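Local atomic coordinates of sugar kinase MJ0406 (Methanococcus jannaschii, PDB entry 2C49), a protein that phosphorylates nucleosides, chiefly inosine, guanosine and cytidine, to their monophosphates, using ATP as the preferred phosphate donor and magnesium or manganese as cofactor. Residues A[17-22]-A[279-284]; A[127-132]-A[148-153]. All coordinates share one frame; numbering follows the deposited sequence.

Contact 1 of 2, residues A[17-22]-A[279-284]; sequences DYIFNV and EAKGCQ. With ADN (adenosine), chain C.
Asp17 and Cys283 meet beside the bound adenosine, OD2 of the aspartate 4.1 Å from SG, where the small lid sheet of this PfkB (ribokinase-like) kinase faces the loop leading into helix 290-299. Asp17, near the middle of strand 15-21, grips the ribose with both carboxylate oxygens: O2' of adenosine donates to OD1 (2.6 Å) and O3' to OD2 (2.5 Å). Asp247, probably the proton acceptor, and Asn47 also bind the nucleoside, and Cys283 borders the same site. A second-shell water links the two segments here, donating to Asp17 OD2 (2.9 Å) and accepting from Cys283 N at 2.8 Å.

Farther along the strand, one branch of Ile19 ends against Gly282, its CD1 3.8 Å from Gly282 CA. The backbone angles of Gly282 would bring any CB into collision with Lys281 O, which accounts for a glycine here, and the Gly282 amide is hydrogen-bonded to Asp241. With CG anti to the backbone N (chi1 -171°) and a bend at chi3, the chain of Lys281 runs alongside Ile19 in the reverse sense, its CE 3.8 Å from Ile19 CG2. A methionine in place of Lys281 could still lie against Ile19 but would probably leave Ile19 O without its ammonium donor, weakening the tie between strand and loop. That bond, from Lys281 NZ to Ile19 O, is 3.0 Å long; the donor stands above the carbonyl plane, 48° out of it, at a C=O...N angle of 126°.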
# COMPACT_ATOMS: atom_id res chain seq x y z
N ASP A 17 8.80 -2.55 -2.59
CA ASP A 17 7.73 -3.46 -2.95
C ASP A 17 7.02 -3.95 -1.70
O ASP A 17 7.68 -4.33 -0.71
CB ASP A 17 8.35 -4.74 -3.52
CG ASP A 17 8.85 -4.58 -4.93
OD1 ASP A 17 8.69 -3.51 -5.59
OD2 ASP A 17 9.40 -5.56 -5.49
N TYR A 18 5.70 -3.97 -1.77
CA TYR A 18 4.85 -4.74 -0.88
C TYR A 18 4.38 -5.93 -1.71
O TYR A 18 4.00 -5.76 -2.88
CB TYR A 18 3.61 -3.91 -0.52
CG TYR A 18 3.78 -2.87 0.56
CD1 TYR A 18 3.75 -1.51 0.25
CD2 TYR A 18 3.91 -3.25 1.91
CE1 TYR A 18 3.83 -0.54 1.24
CE2 TYR A 18 4.01 -2.28 2.91
CZ TYR A 18 3.95 -0.93 2.57
OH TYR A 18 4.04 0.03 3.55
N ILE A 19 4.45 -7.14 -1.16
CA ILE A 19 4.11 -8.36 -1.92
C ILE A 19 3.10 -9.17 -1.09
O ILE A 19 3.40 -9.52 0.06
CB ILE A 19 5.39 -9.17 -2.22
CG1 ILE A 19 6.48 -8.30 -2.92
CG2 ILE A 19 5.08 -10.44 -3.00
CD1 ILE A 19 7.83 -8.98 -3.06
N PHE A 20 1.92 -9.45 -1.66
CA PHE A 20 0.83 -10.11 -0.93
C PHE A 20 0.33 -11.39 -1.61
O PHE A 20 0.22 -11.45 -2.85
CB PHE A 20 -0.39 -9.19 -0.73
CG PHE A 20 -0.07 -7.78 -0.30
CD1 PHE A 20 0.10 -6.78 -1.25
CD2 PHE A 20 0.00 -7.45 1.04
CE1 PHE A 20 0.37 -5.48 -0.87
CE2 PHE A 20 0.27 -6.16 1.44
CZ PHE A 20 0.46 -5.17 0.49
N ASN A 21 0.05 -12.39 -0.78
CA ASN A 21 -0.61 -13.63 -1.17
C ASN A 21 -2.08 -13.52 -0.86
O ASN A 21 -2.47 -13.16 0.27
CB ASN A 21 -0.04 -14.80 -0.38
CG ASN A 21 1.30 -15.23 -0.89
OD1 ASN A 21 1.38 -16.05 -1.79
ND2 ASN A 21 2.36 -14.68 -0.30
N VAL A 22 -2.88 -13.78 -1.89
CA VAL A 22 -4.33 -13.87 -1.76
C VAL A 22 -4.77 -15.17 -2.43
O VAL A 22 -4.03 -15.72 -3.25
CB VAL A 22 -5.07 -12.60 -2.34
CG1 VAL A 22 -4.58 -11.28 -1.66
CG2 VAL A 22 -4.92 -12.47 -3.84
N GLU A 279 12.31 -19.09 -3.88
CA GLU A 279 12.26 -19.79 -2.60
C GLU A 279 12.05 -18.85 -1.41
O GLU A 279 11.92 -19.31 -0.30
CB GLU A 279 13.54 -20.63 -2.38
CG GLU A 279 13.88 -21.58 -3.53
CD GLU A 279 14.96 -22.58 -3.16
OE1 GLU A 279 15.47 -22.53 -2.03
OE2 GLU A 279 15.30 -23.43 -4.01
N ALA A 280 12.04 -17.54 -1.64
CA ALA A 280 11.79 -16.58 -0.55
C ALA A 280 10.99 -15.40 -1.07
O ALA A 280 11.00 -15.15 -2.27
CB ALA A 280 13.12 -16.10 0.09
N LYS A 281 10.27 -14.70 -0.20
CA LYS A 281 9.55 -13.49 -0.61
C LYS A 281 10.53 -12.32 -0.72
O LYS A 281 11.43 -12.17 0.10
CB LYS A 281 8.41 -13.15 0.36
CG LYS A 281 7.47 -12.04 -0.10
CD LYS A 281 6.23 -11.97 0.84
CE LYS A 281 5.01 -12.59 0.18
NZ LYS A 281 3.81 -12.33 1.00
N GLY A 282 10.35 -11.52 -1.76
CA GLY A 282 11.19 -10.38 -2.03
C GLY A 282 12.00 -10.76 -3.25
O GLY A 282 12.48 -11.90 -3.34
N CYS A 283 12.15 -9.82 -4.17
CA CYS A 283 12.91 -10.11 -5.40
C CYS A 283 14.40 -10.28 -5.25
O CYS A 283 15.04 -10.81 -6.15
CB CYS A 283 12.67 -9.02 -6.43
SG CYS A 283 10.99 -9.01 -7.07
N GLN A 284 14.98 -9.77 -4.17
CA GLN A 284 16.42 -9.83 -3.95
C GLN A 284 16.81 -10.66 -2.72
O GLN A 284 18.00 -10.76 -2.40
CB GLN A 284 16.96 -8.43 -3.76
CG GLN A 284 16.74 -7.51 -5.00
CD GLN A 284 17.07 -6.09 -4.71
OE1 GLN A 284 17.88 -5.80 -3.83
NE2 GLN A 284 16.43 -5.17 -5.45
O5' ADN C . 10.07 -7.43 -11.91
C5' ADN C . 9.57 -7.44 -10.58
C4' ADN C . 9.60 -5.98 -10.10
O4' ADN C . 8.86 -5.10 -10.95
C3' ADN C . 9.33 -5.58 -8.64
O3' ADN C . 10.48 -5.46 -7.79
C2' ADN C . 8.51 -4.28 -8.70
O2' ADN C . 9.16 -3.14 -8.14
C1' ADN C . 8.34 -4.01 -10.19
N9 ADN C . 7.03 -3.63 -10.65
C8 ADN C . 5.82 -4.14 -10.30
N7 ADN C . 4.83 -3.53 -11.01
C5 ADN C . 5.40 -2.66 -11.84
C6 ADN C . 5.06 -1.66 -12.86
N6 ADN C . 3.78 -1.52 -13.16
N1 ADN C . 6.01 -0.92 -13.47
C2 ADN C . 7.33 -1.06 -13.22
N3 ADN C . 7.77 -1.95 -12.32
C4 ADN C . 6.82 -2.74 -11.60
O HOH W 1 11.18 -7.19 -3.95

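Contact 2 of 2, residues A[127-132]-A[148-153]; sequences PNFNTE and AKKAYG
Pro127 presents its carbonyl to the aliphatic end of Lys150, with O 3.4 Å from CE, in the loop that leads into the first strand of a beta-alpha-beta unit. The same oxygen, Pro127 O, lies 3.6 Å above one face of the Phe129 ring, offset toward the rim. It is buried between lysine methylenes and aromatic ring, and no polar partner for it is present in the model.

At Asn128 the side chain crosses that of Lys150 at about a right angle, bringing its terminal amide close to NZ. The lysine gets there because CG is anti to the backbone N (chi1 176°) and the chain then bends at chi2 and chi3, carrying the ammonium out past the proline carbonyl.

Phe129 supplies the apolar part of the contact. Its ring leans obliquely on the last turn of helix 141-151: CE2 is 3.8 Å from Lys150 CG, and CD2 is 4.2 Å from Ala151 CB. The small methyl of Ala151 lets the helix end come near, with the CA atoms of Phe129 and Ala151 6.8 Å apart.

Beyond Phe129 the chain enters strand 131-137, and Asn155, just before strand 156-160, donates through ND2 to Phe129 O and Thr131 O. Phe129 and Ala151 both touch Val134, and Phe129 also meets Thr9 of strand 7-11, so the C-terminal end of helix 141-151 and the loop before strand 131-137 pack together over the central sheet, where the crossover is about to return to strand 156-160.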
# COMPACT_ATOMS: atom_id res chain seq x y z
N PRO A 127 23.98 8.96 -20.10
CA PRO A 127 25.41 9.20 -20.32
C PRO A 127 25.90 8.28 -21.42
O PRO A 127 25.15 7.42 -21.89
CB PRO A 127 26.05 8.78 -18.99
CG PRO A 127 25.13 7.69 -18.47
CD PRO A 127 23.72 8.12 -18.91
N ASN A 128 27.15 8.46 -21.82
CA ASN A 128 27.82 7.45 -22.59
C ASN A 128 27.87 6.24 -21.63
O ASN A 128 27.83 6.41 -20.39
CB ASN A 128 29.21 7.92 -23.06
CG ASN A 128 29.14 8.82 -24.32
OD1 ASN A 128 29.85 9.82 -24.42
ND2 ASN A 128 28.27 8.46 -25.28
N PHE A 129 27.84 5.04 -22.18
CA PHE A 129 27.94 3.82 -21.40
C PHE A 129 29.27 3.16 -21.77
O PHE A 129 29.63 3.10 -22.94
CB PHE A 129 26.79 2.87 -21.75
CG PHE A 129 25.41 3.40 -21.43
CD1 PHE A 129 24.96 3.49 -20.10
CD2 PHE A 129 24.54 3.81 -22.45
CE1 PHE A 129 23.66 3.97 -19.78
CE2 PHE A 129 23.23 4.29 -22.14
CZ PHE A 129 22.80 4.37 -20.81
N ASN A 130 30.00 2.65 -20.79
CA ASN A 130 31.25 2.00 -21.09
C ASN A 130 31.25 0.53 -20.75
O ASN A 130 32.31 -0.11 -20.58
CB ASN A 130 32.39 2.77 -20.42
CG ASN A 130 32.51 4.19 -20.95
OD1 ASN A 130 32.26 5.17 -20.23
ND2 ASN A 130 32.89 4.32 -22.22
N THR A 131 30.04 -0.02 -20.68
CA THR A 131 29.82 -1.40 -20.29
C THR A 131 29.61 -2.27 -21.51
O THR A 131 29.27 -1.78 -22.55
CB THR A 131 28.58 -1.48 -19.40
OG1 THR A 131 27.56 -0.64 -19.95
CG2 THR A 131 28.89 -0.91 -18.01
N GLU A 132 29.79 -3.57 -21.35
CA GLU A 132 29.60 -4.55 -22.42
C GLU A 132 28.12 -4.67 -22.77
O GLU A 132 27.74 -4.87 -23.94
CB GLU A 132 30.19 -5.90 -21.98
CG GLU A 132 31.72 -5.89 -21.99
CD GLU A 132 32.34 -7.24 -21.62
OE1 GLU A 132 31.58 -8.23 -21.56
OE2 GLU A 132 33.59 -7.28 -21.39
N ALA A 148 18.73 3.06 -25.64
CA ALA A 148 18.92 2.06 -26.67
C ALA A 148 19.59 2.67 -27.92
O ALA A 148 20.51 2.07 -28.48
CB ALA A 148 17.56 1.38 -27.03
N LYS A 149 19.14 3.85 -28.33
CA LYS A 149 19.75 4.53 -29.47
C LYS A 149 21.20 4.96 -29.21
O LYS A 149 22.03 4.95 -30.10
CB LYS A 149 18.90 5.72 -29.92
CG LYS A 149 17.59 5.26 -30.60
CD LYS A 149 16.71 6.46 -31.04
CE LYS A 149 16.67 6.58 -32.54
NZ LYS A 149 15.64 7.57 -32.94
N LYS A 150 21.45 5.39 -27.98
CA LYS A 150 22.77 5.75 -27.47
C LYS A 150 23.72 4.54 -27.52
O LYS A 150 24.86 4.66 -27.94
CB LYS A 150 22.59 6.17 -26.01
CG LYS A 150 23.90 6.50 -25.21
CD LYS A 150 24.63 7.60 -25.83
CE LYS A 150 24.65 8.82 -24.94
NZ LYS A 150 25.59 9.73 -25.59
N ALA A 151 23.23 3.40 -27.05
CA ALA A 151 24.07 2.23 -26.80
C ALA A 151 24.27 1.37 -28.03
O ALA A 151 25.36 0.82 -28.24
CB ALA A 151 23.43 1.38 -25.67
N TYR A 152 23.22 1.24 -28.85
CA TYR A 152 23.20 0.28 -29.98
C TYR A 152 24.36 0.41 -30.97
O TYR A 152 24.65 1.49 -31.47
CB TYR A 152 21.83 0.29 -30.72
CG TYR A 152 21.64 -0.84 -31.68
CD1 TYR A 152 21.47 -2.16 -31.23
CD2 TYR A 152 21.61 -0.60 -33.07
CE1 TYR A 152 21.27 -3.20 -32.13
CE2 TYR A 152 21.42 -1.66 -33.99
CZ TYR A 152 21.25 -2.96 -33.50
OH TYR A 152 21.06 -4.02 -34.38
N GLY A 153 25.03 -0.72 -31.21
CA GLY A 153 26.19 -0.80 -32.10
C GLY A 153 27.48 -0.42 -31.36
O GLY A 153 28.55 -0.33 -31.96

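In the fold
The two contacts lie on opposite sides of the chain's centre, 32 Å apart between centres and about 18 Å between nearest atoms, and do not touch. Contact 1 joins segments whose nearest ends are 257 positions apart, bringing strand 15-21 of the four-stranded lid sheet to the loop between helices 263-277 and 290-299. Contact 2 falls within that long interval; its segments are only 16 positions apart at their nearest ends, inside the unit formed by strand 131-137, helix 141-151 and strand 156-160 of the eight-stranded sheet. The first therefore brings distant parts of the sequence together beside the nucleoside, whereas the second belongs to the local framework of the large domain, away from the substrate and ATP sites.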